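Local coordinates for intracellular sulfur oxidation protein DsrF (PDB 2HY5), which has no established function but could take part in the oxidation of intracellular sulfur, as one of the three proteins of the DsrEFH complex, at residues 8-13 with 37-42; 51-56 with 96-101; 47-52 with 90-95. One frame throughout, in Å; residues are numbered along the deposited sequence.

In the fold
Contact 1 lies in the sheet, where residues 8-13 and 37-42 pair as parallel strands of a beta-alpha-beta unit. Contacts 2 and 3 lie on the other side of the chain's centre, their centres about 18 and 17 Å from that of contact 1. Both start from the loop after strand 38-43, share Leu51 and Thr52, and meet the loop after helix 84-89. All three are mostly buried: contact 3 wholly, while Asp38 is exposed in contact 1 and Arg53 and Glu99 in contact 2. A ladder of backbone bonds makes contact 1. Contact 2 has two such bonds, and contact 3 has none, relying on side chains and one water. Contact 3 touches contact 1 where Gln50 packs on Asn12.

Contact 1 of 3, residues 8-13 with 37-42; sequences FMYLNR and QDVCVL
Leu42, Phe8 and Tyr10 have the most surface buried in this pairing of two parallel strands, 8-12 and 38-42. The strand axes diverge by only 13°. Five backbone hydrogen bonds alternate along the pair. The first runs from Phe8 N to Asp38 O, is 2.8 Å long and is nearly straight at 170°. The last runs from Asn12 N to Leu42 O.

Leu42 is gripped at both ends of its backbone: its N donates to Tyr10 O and its O accepts from Asn12. Its CG is anti to the backbone N (chi1 172°). Leu11 takes the same form, so the two chains lie side by side and point the same way. They touch methyl to methyl, Leu11 CD1 to Leu42 CD2, at 4.0 Å. Met9 and Cys40 share this face, with Cys40 SG 3.8 Å from Met9 CB.

Phe8 and Tyr10 point to the other face, with Val39 and Val41. Each ring has CG anti to its own carbonyl carbon. Phe8 runs alongside the bent chain of Gln37, and its CE1 lies 4.0 Å from Gln37 CG. Tyr10 crosses Val39 obliquely. Val39 CG1 meets the ring at its edge, 3.4 Å from Tyr10 CE2, which is tight packing. Further along, Asn12 ND2 comes within 3.3 Å of Val41 CG1.

The pair belongs to the beta-alpha-beta unit formed by strand 7-12, helix 21-32 and strand 38-43. Tyr10 packs on Val28 and Val29 of that helix, while Met9 and Leu42 meet helix 120-129 on the opposite face. Strand 132-135 continues the sheet beyond residues 8-12, with Phe134 stacked on Tyr10, and strand 79-83 continues it beyond residues 38-42.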
loop_
_atom_site.group_PDB
_atom_site.type_symbol
_atom_site.label_atom_id
_atom_site.label_comp_id
_atom_site.label_asym_id
_atom_site.label_seq_id
_atom_site.Cartn_x
_atom_site.Cartn_y
_atom_site.Cartn_z
ATOM N N PHE B 8 -20.137 15.547 7.517
ATOM C CA PHE B 8 -18.888 14.841 7.264
ATOM C C PHE B 8 -19.029 13.332 7.403
ATOM O O PHE B 8 -19.586 12.845 8.387
ATOM C CB PHE B 8 -17.798 15.305 8.235
ATOM C CG PHE B 8 -17.259 16.678 7.947
ATOM C CD1 PHE B 8 -16.421 17.310 8.861
ATOM C CD2 PHE B 8 -17.567 17.333 6.759
ATOM C CE1 PHE B 8 -15.897 18.573 8.598
ATOM C CE2 PHE B 8 -17.046 18.598 6.486
ATOM C CZ PHE B 8 -16.211 19.217 7.406
ATOM N N MET B 9 -18.522 12.599 6.417
ATOM C CA MET B 9 -18.554 11.138 6.457
ATOM C C MET B 9 -17.131 10.619 6.567
ATOM O O MET B 9 -16.235 11.095 5.875
ATOM C CB MET B 9 -19.184 10.544 5.187
ATOM C CG MET B 9 -19.055 9.014 5.120
ATOM S SD MET B 9 -19.688 8.227 3.619
ATOM C CE MET B 9 -21.412 8.229 3.967
ATOM N N TYR B 10 -16.927 9.650 7.451
ATOM C CA TYR B 10 -15.622 9.025 7.628
ATOM C C TYR B 10 -15.780 7.629 7.054
ATOM O O TYR B 10 -16.443 6.786 7.649
ATOM C CB TYR B 10 -15.270 8.959 9.113
ATOM C CG TYR B 10 -14.937 10.312 9.686
ATOM C CD1 TYR B 10 -13.639 10.814 9.613
ATOM C CD2 TYR B 10 -15.921 11.110 10.272
ATOM C CE1 TYR B 10 -13.326 12.075 10.108
ATOM C CE2 TYR B 10 -15.616 12.378 10.769
ATOM C CZ TYR B 10 -14.315 12.852 10.683
ATOM O OH TYR B 10 -13.997 14.102 11.167
ATOM N N LEU B 11 -15.184 7.406 5.886
ATOM C CA LEU B 11 -15.279 6.127 5.190
ATOM C C LEU B 11 -14.143 5.171 5.527
ATOM O O LEU B 11 -13.023 5.332 5.047
ATOM C CB LEU B 11 -15.309 6.373 3.680
ATOM C CG LEU B 11 -15.393 5.166 2.747
ATOM C CD1 LEU B 11 -16.673 4.401 3.001
ATOM C CD2 LEU B 11 -15.333 5.647 1.305
ATOM N N ASN B 12 -14.453 4.170 6.350
ATOM C CA ASN B 12 -13.485 3.161 6.771
ATOM C C ASN B 12 -13.663 1.877 5.970
ATOM O O ASN B 12 -14.700 1.229 6.059
ATOM C CB ASN B 12 -13.664 2.869 8.260
ATOM C CG ASN B 12 -13.231 4.022 9.128
ATOM O OD1 ASN B 12 -12.110 4.516 9.003
ATOM N ND2 ASN B 12 -14.113 4.460 10.018
ATOM N N ARG B 13 -12.642 1.502 5.206
ATOM C CA ARG B 13 -12.720 0.309 4.372
ATOM C C ARG B 13 -11.577 -0.683 4.536
ATOM O O ARG B 13 -11.562 -1.718 3.869
ATOM C CB ARG B 13 -12.808 0.719 2.896
ATOM C CG ARG B 13 -14.083 1.464 2.528
ATOM C CD ARG B 13 -14.090 1.840 1.048
ATOM N NE ARG B 13 -13.884 0.672 0.195
ATOM C CZ ARG B 13 -12.841 0.513 -0.613
ATOM N NH1 ARG B 13 -11.902 1.449 -0.686
ATOM N NH2 ARG B 13 -12.727 -0.588 -1.343
ATOM N N GLN B 37 -19.621 19.329 14.023
ATOM C CA GLN B 37 -20.219 19.250 12.691
ATOM C C GLN B 37 -21.134 18.033 12.731
ATOM O O GLN B 37 -21.175 17.331 13.738
ATOM C CB GLN B 37 -19.139 19.052 11.621
ATOM C CG GLN B 37 -18.124 20.184 11.538
ATOM C CD GLN B 37 -18.771 21.520 11.233
ATOM O OE1 GLN B 37 -19.381 21.701 10.179
ATOM N NE2 GLN B 37 -18.644 22.463 12.157
ATOM N N ASP B 38 -21.878 17.793 11.656
ATOM C CA ASP B 38 -22.761 16.631 11.594
ATOM C C ASP B 38 -21.853 15.512 11.105
ATOM O O ASP B 38 -21.344 15.577 9.988
ATOM C CB ASP B 38 -23.885 16.865 10.588
ATOM C CG ASP B 38 -24.985 15.827 10.691
ATOM O OD1 ASP B 38 -24.665 14.624 10.803
ATOM O OD2 ASP B 38 -26.172 16.214 10.649
ATOM N N VAL B 39 -21.658 14.489 11.931
ATOM C CA VAL B 39 -20.758 13.399 11.573
ATOM C C VAL B 39 -21.352 11.995 11.529
ATOM O O VAL B 39 -22.231 11.647 12.306
ATOM C CB VAL B 39 -19.562 13.355 12.558
ATOM C CG1 VAL B 39 -18.648 12.179 12.236
ATOM C CG2 VAL B 39 -18.799 14.667 12.504
ATOM N N CYS B 40 -20.859 11.191 10.596
ATOM C CA CYS B 40 -21.275 9.802 10.512
ATOM C C CYS B 40 -20.034 9.007 10.149
ATOM O O CYS B 40 -19.179 9.471 9.390
ATOM C CB CYS B 40 -22.389 9.586 9.481
ATOM S SG CYS B 40 -21.958 9.868 7.766
ATOM N N VAL B 41 -19.920 7.821 10.725
ATOM C CA VAL B 41 -18.777 6.965 10.466
ATOM C C VAL B 41 -19.322 5.704 9.828
ATOM O O VAL B 41 -20.179 5.043 10.400
ATOM C CB VAL B 41 -18.051 6.607 11.771
ATOM C CG1 VAL B 41 -16.792 5.809 11.464
ATOM C CG2 VAL B 41 -17.710 7.873 12.530
ATOM N N LEU B 42 -18.835 5.390 8.635
ATOM C CA LEU B 42 -19.291 4.210 7.914
ATOM C C LEU B 42 -18.194 3.176 7.775
ATOM O O LEU B 42 -17.066 3.499 7.406
ATOM C CB LEU B 42 -19.784 4.604 6.516
ATOM C CG LEU B 42 -20.133 3.461 5.552
ATOM C CD1 LEU B 42 -21.315 2.669 6.094
ATOM C CD2 LEU B 42 -20.465 4.034 4.179
#

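Contact 2 of 3, residues 51-56 with 96-101; sequences LTRGQD and DLVEIA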
loop_
_atom_site.group_PDB
_atom_site.type_symbol
_atom_site.label_atom_id
_atom_site.label_comp_id
_atom_site.label_asym_id
_atom_site.label_seq_id
_atom_site.Cartn_x
_atom_site.Cartn_y
_atom_site.Cartn_z
ATOM N N LEU B 51 -14.450 -3.275 13.672
ATOM C CA LEU B 51 -15.339 -3.355 14.825
ATOM C C LEU B 51 -15.517 -4.722 15.470
ATOM O O LEU B 51 -16.429 -4.898 16.269
ATOM C CB LEU B 51 -16.720 -2.805 14.454
ATOM C CG LEU B 51 -16.796 -1.336 14.032
ATOM C CD1 LEU B 51 -18.238 -0.983 13.693
ATOM C CD2 LEU B 51 -16.276 -0.452 15.155
ATOM N N THR B 52 -14.664 -5.689 15.142
ATOM C CA THR B 52 -14.801 -7.011 15.743
ATOM C C THR B 52 -14.554 -6.957 17.246
ATOM O O THR B 52 -13.748 -6.161 17.730
ATOM C CB THR B 52 -13.827 -8.039 15.120
ATOM O OG1 THR B 52 -12.479 -7.595 15.310
ATOM C CG2 THR B 52 -14.108 -8.208 13.639
ATOM N N ARG B 53 -15.258 -7.808 17.980
ATOM C CA ARG B 53 -15.113 -7.851 19.425
ATOM C C ARG B 53 -14.046 -8.865 19.824
ATOM O O ARG B 53 -13.715 -9.767 19.055
ATOM C CB ARG B 53 -16.452 -8.222 20.070
ATOM C CG ARG B 53 -16.922 -9.624 19.735
ATOM C CD ARG B 53 -18.410 -9.835 20.008
ATOM N NE ARG B 53 -18.807 -9.500 21.373
ATOM C CZ ARG B 53 -19.175 -8.285 21.776
ATOM N NH1 ARG B 53 -19.200 -7.275 20.918
ATOM N NH2 ARG B 53 -19.525 -8.083 23.039
ATOM N N GLY B 54 -13.493 -8.691 21.017
ATOM C CA GLY B 54 -12.494 -9.623 21.517
ATOM C C GLY B 54 -11.103 -9.612 20.913
ATOM O O GLY B 54 -10.413 -10.633 20.924
ATOM N N GLN B 55 -10.677 -8.474 20.383
ATOM C CA GLN B 55 -9.345 -8.380 19.806
ATOM C C GLN B 55 -8.310 -8.479 20.927
ATOM O O GLN B 55 -8.465 -7.855 21.975
ATOM C CB GLN B 55 -9.192 -7.057 19.053
ATOM C CG GLN B 55 -9.981 -6.991 17.755
ATOM C CD GLN B 55 -9.924 -5.622 17.105
ATOM O OE1 GLN B 55 -9.103 -4.780 17.475
ATOM N NE2 GLN B 55 -10.792 -5.393 16.127
ATOM N N ASP B 56 -7.273 -9.285 20.706
ATOM C CA ASP B 56 -6.190 -9.487 21.676
ATOM C C ASP B 56 -4.873 -9.396 20.906
ATOM O O ASP B 56 -4.508 -10.314 20.172
ATOM C CB ASP B 56 -6.321 -10.863 22.333
ATOM C CG ASP B 56 -5.196 -11.158 23.312
ATOM O OD1 ASP B 56 -5.263 -12.206 23.990
ATOM O OD2 ASP B 56 -4.248 -10.349 23.405
ATOM N N ASP B 96 -20.938 -10.183 16.153
ATOM C CA ASP B 96 -19.479 -10.259 16.110
ATOM C C ASP B 96 -18.827 -8.900 16.328
ATOM O O ASP B 96 -17.604 -8.801 16.455
ATOM C CB ASP B 96 -19.010 -10.802 14.756
ATOM C CG ASP B 96 -19.347 -12.265 14.562
ATOM O OD1 ASP B 96 -20.143 -12.573 13.649
ATOM O OD2 ASP B 96 -18.810 -13.101 15.319
ATOM N N LEU B 97 -19.644 -7.856 16.371
ATOM C CA LEU B 97 -19.132 -6.503 16.531
ATOM C C LEU B 97 -19.282 -5.962 17.941
ATOM O O LEU B 97 -20.117 -6.429 18.718
ATOM C CB LEU B 97 -19.843 -5.570 15.550
ATOM C CG LEU B 97 -19.904 -6.098 14.114
ATOM C CD1 LEU B 97 -20.721 -5.152 13.259
ATOM C CD2 LEU B 97 -18.493 -6.261 13.558
ATOM N N VAL B 98 -18.464 -4.970 18.266
ATOM C CA VAL B 98 -18.517 -4.351 19.576
ATOM C C VAL B 98 -19.727 -3.431 19.636
ATOM O O VAL B 98 -20.254 -2.999 18.603
ATOM C CB VAL B 98 -17.258 -3.497 19.859
ATOM C CG1 VAL B 98 -16.009 -4.369 19.814
ATOM C CG2 VAL B 98 -17.163 -2.357 18.850
ATOM N N GLU B 99 -20.178 -3.150 20.849
ATOM C CA GLU B 99 -21.300 -2.250 21.041
ATOM C C GLU B 99 -20.696 -0.899 21.381
ATOM O O GLU B 99 -19.678 -0.826 22.067
ATOM C CB GLU B 99 -22.189 -2.733 22.189
ATOM C CG GLU B 99 -22.876 -4.058 21.919
ATOM C CD GLU B 99 -23.818 -4.459 23.035
ATOM O OE1 GLU B 99 -23.339 -4.675 24.169
ATOM O OE2 GLU B 99 -25.037 -4.553 22.780
ATOM N N ILE B 100 -21.312 0.165 20.885
ATOM C CA ILE B 100 -20.831 1.511 21.151
ATOM C C ILE B 100 -21.971 2.297 21.782
ATOM O O ILE B 100 -22.976 2.596 21.126
ATOM C CB ILE B 100 -20.362 2.191 19.849
ATOM C CG1 ILE B 100 -19.192 1.401 19.257
ATOM C CG2 ILE B 100 -19.971 3.641 20.123
ATOM C CD1 ILE B 100 -18.673 1.953 17.932
ATOM N N ALA B 101 -21.809 2.622 23.062
ATOM C CA ALA B 101 -22.825 3.353 23.811
ATOM C C ALA B 101 -22.868 4.839 23.489
ATOM O O ALA B 101 -21.897 5.415 23.002
ATOM C CB ALA B 101 -22.600 3.157 25.307
HETATM O O HOH W 1 -19.110 -4.677 23.104
#
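A single beta bridge joins two loop segments, Thr52 to Leu97, without a regular strand. Two backbone hydrogen bonds flank the bridge. Val98 N donates to Leu51 O, nearly along the C=O axis, at 2.9 Å. Arg53 N donates to Asp96 O at 3.0 Å.

Leu51 buries the most surface. Its CG is anti to the carbonyl carbon (chi1 -62°), and its CD2 reaches the methyl ends of Val98 and Ile100. Its CB also meets Leu97 CD2 at 4.0 Å. Leu51 and Leu97 both pack on Val82, so the bridge lies against strand 79-83.

Arg53 is the second large contributor. Its CG takes the crowded position between the backbone N and the carbonyl carbon (chi1 65°). This brings the start of the chain close to the Asp96 carbonyl, with Arg53 CG 3.4 Å from Asp96 O. A bend at chi3 then turns the guanidinium toward Leu97 and Val98, which it meets with its edge. Val98 has CG1 anti to its carbonyl carbon, and that methyl packs 3.9 Å from Arg53 CB.

The side chains of Thr52 and Asp96 leave the backbone away from the opposite segment. Both bond to the DsrH chain: Thr52 OG1 to the carbonyl oxygen of its Arg69, and Asp96 through a salt bridge to its Arg75. Thr52 OG1 also accepts a straight bond from Gln55 NE2, and Asp96 OD1 accepts from Thr93 N. A water accepts from Glu99 N at 2.9 Å and weakly from Arg53 NH1, which lies 2.5 Å from Leu97 O.

Contact 3 of 3, residues 47-52 with 90-95; sequences GVYQLT and RGLTQD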
loop_
_atom_site.group_PDB
_atom_site.type_symbol
_atom_site.label_atom_id
_atom_site.label_comp_id
_atom_site.label_asym_id
_atom_site.label_seq_id
_atom_site.Cartn_x
_atom_site.Cartn_y
_atom_site.Cartn_z
ATOM N N GLY B 47 -13.522 -2.692 6.228
ATOM C CA GLY B 47 -13.651 -1.766 7.336
ATOM C C GLY B 47 -14.521 -2.340 8.443
ATOM O O GLY B 47 -14.384 -1.968 9.610
ATOM N N VAL B 48 -15.423 -3.256 8.096
ATOM C CA VAL B 48 -16.284 -3.840 9.120
ATOM C C VAL B 48 -15.458 -4.647 10.122
ATOM O O VAL B 48 -15.884 -4.869 11.247
ATOM C CB VAL B 48 -17.389 -4.745 8.512
ATOM C CG1 VAL B 48 -18.201 -3.945 7.484
ATOM C CG2 VAL B 48 -16.781 -5.982 7.877
ATOM N N TYR B 49 -14.268 -5.075 9.709
ATOM C CA TYR B 49 -13.392 -5.842 10.590
ATOM C C TYR B 49 -12.830 -4.958 11.701
ATOM O O TYR B 49 -12.340 -5.454 12.720
ATOM C CB TYR B 49 -12.244 -6.454 9.781
ATOM C CG TYR B 49 -12.601 -7.739 9.061
ATOM C CD1 TYR B 49 -12.193 -7.958 7.748
ATOM C CD2 TYR B 49 -13.295 -8.757 9.715
ATOM C CE1 TYR B 49 -12.460 -9.159 7.100
ATOM C CE2 TYR B 49 -13.568 -9.961 9.080
ATOM C CZ TYR B 49 -13.145 -10.155 7.774
ATOM O OH TYR B 49 -13.390 -11.355 7.158
ATOM N N GLN B 50 -12.885 -3.644 11.502
ATOM C CA GLN B 50 -12.380 -2.729 12.519
ATOM C C GLN B 50 -13.212 -2.807 13.797
ATOM O O GLN B 50 -12.739 -2.462 14.881
ATOM C CB GLN B 50 -12.398 -1.290 12.000
ATOM C CG GLN B 50 -11.390 -0.993 10.904
ATOM C CD GLN B 50 -11.383 0.478 10.523
ATOM O OE1 GLN B 50 -11.690 1.339 11.346
ATOM N NE2 GLN B 50 -11.010 0.774 9.286
ATOM N N LEU B 51 -14.450 -3.275 13.672
ATOM C CA LEU B 51 -15.339 -3.355 14.825
ATOM C C LEU B 51 -15.517 -4.722 15.470
ATOM O O LEU B 51 -16.429 -4.898 16.269
ATOM C CB LEU B 51 -16.720 -2.805 14.454
ATOM C CG LEU B 51 -16.796 -1.336 14.032
ATOM C CD1 LEU B 51 -18.238 -0.983 13.693
ATOM C CD2 LEU B 51 -16.276 -0.452 15.155
ATOM N N THR B 52 -14.664 -5.689 15.142
ATOM C CA THR B 52 -14.801 -7.011 15.743
ATOM C C THR B 52 -14.554 -6.957 17.246
ATOM O O THR B 52 -13.748 -6.161 17.730
ATOM C CB THR B 52 -13.827 -8.039 15.120
ATOM O OG1 THR B 52 -12.479 -7.595 15.310
ATOM C CG2 THR B 52 -14.108 -8.208 13.639
ATOM N N ARG B 90 -18.340 -11.703 4.802
ATOM C CA ARG B 90 -17.302 -12.137 5.722
ATOM C C ARG B 90 -17.821 -13.107 6.787
ATOM O O ARG B 90 -17.123 -13.426 7.749
ATOM C CB ARG B 90 -16.656 -10.894 6.340
ATOM C CG ARG B 90 -15.988 -10.044 5.269
ATOM C CD ARG B 90 -15.565 -8.662 5.727
ATOM N NE ARG B 90 -14.829 -7.976 4.665
ATOM C CZ ARG B 90 -15.369 -7.571 3.517
ATOM N NH1 ARG B 90 -16.659 -7.769 3.270
ATOM N NH2 ARG B 90 -14.614 -6.984 2.600
ATOM N N GLY B 91 -19.045 -13.589 6.588
ATOM C CA GLY B 91 -19.642 -14.522 7.526
ATOM C C GLY B 91 -19.800 -13.951 8.920
ATOM O O GLY B 91 -19.748 -14.680 9.912
ATOM N N LEU B 92 -19.999 -12.640 9.001
ATOM C CA LEU B 92 -20.161 -11.987 10.289
ATOM C C LEU B 92 -21.589 -11.509 10.487
ATOM O O LEU B 92 -22.335 -11.325 9.527
ATOM C CB LEU B 92 -19.219 -10.784 10.399
ATOM C CG LEU B 92 -17.715 -11.016 10.256
ATOM C CD1 LEU B 92 -17.006 -9.674 10.322
ATOM C CD2 LEU B 92 -17.216 -11.942 11.357
ATOM N N THR B 93 -21.964 -11.320 11.747
ATOM C CA THR B 93 -23.289 -10.824 12.086
ATOM C C THR B 93 -23.033 -9.693 13.068
ATOM O O THR B 93 -21.899 -9.517 13.525
ATOM C CB THR B 93 -24.155 -11.907 12.759
ATOM O OG1 THR B 93 -23.652 -12.183 14.072
ATOM C CG2 THR B 93 -24.132 -13.183 11.938
ATOM N N GLN B 94 -24.060 -8.924 13.404
ATOM C CA GLN B 94 -23.842 -7.827 14.336
ATOM C C GLN B 94 -23.334 -8.346 15.680
ATOM O O GLN B 94 -22.711 -7.606 16.443
ATOM C CB GLN B 94 -25.122 -7.006 14.521
ATOM C CG GLN B 94 -24.975 -5.889 15.557
ATOM C CD GLN B 94 -25.764 -4.637 15.212
ATOM O OE1 GLN B 94 -26.924 -4.708 14.810
ATOM N NE2 GLN B 94 -25.138 -3.481 15.386
ATOM N N ASP B 95 -23.584 -9.623 15.959
ATOM C CA ASP B 95 -23.133 -10.225 17.211
ATOM C C ASP B 95 -21.610 -10.325 17.292
ATOM O O ASP B 95 -21.054 -10.525 18.372
ATOM C CB ASP B 95 -23.748 -11.619 17.384
ATOM C CG ASP B 95 -25.176 -11.568 17.899
ATOM O OD1 ASP B 95 -26.020 -10.897 17.270
ATOM O OD2 ASP B 95 -25.455 -12.203 18.938
HETATM O O HOH W 2 -14.884 -13.128 8.766
#
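Residues 47-50 have helical backbone angles but lack the regular helix bonds. Gln50 N bonds to Gly47 O and Leu51 N to Val48 O. Opposite, Gly91 is the C-prime residue of a Schellman motif that ends helix 84-89. The backbones stay apart: the nearest CA atoms, of Tyr49 and Arg90, are 8.9 Å apart. Side chains make the contact.

The Arg90 chain is extended from CG to NE and crosses Tyr49 obliquely. Its CD sits over one ring face, 3.8 Å from the centroid of Tyr49, in a CH-pi contact. The guanidinium is tilted 68° from the ring plane. Val48, next to Tyr49, also meets Arg90 CD with its CG2, at 3.6 Å. The Leu92 side chain crosses that of Tyr49 at about a right angle, with its CD1 3.7 Å from Tyr49 CE2. A water in the ring plane bonds to Tyr49 OH at 2.8 Å and donates to Arg90 O at 2.5 Å.

The contact joins the turn after strand 38-43 to the end of helix 84-89 at the interface with the DsrH chain, whose Tyr38 stacks on Tyr49 and whose Phe12 packs on Tyr49 and Arg90. An alanine at Tyr49 would remove the ring and hydroxyl, and would probably loosen Arg90 and Leu92 and lose the water link and that stack.

Arg90 CD packs on the ring face, and CB and CG lie by the hydroxyl end. The buried charge is met by Asp46 at NE and Ser86 O at NH1. The CD hydrogens, next to the guanidinium, are probably polarised, which would suit a ring face.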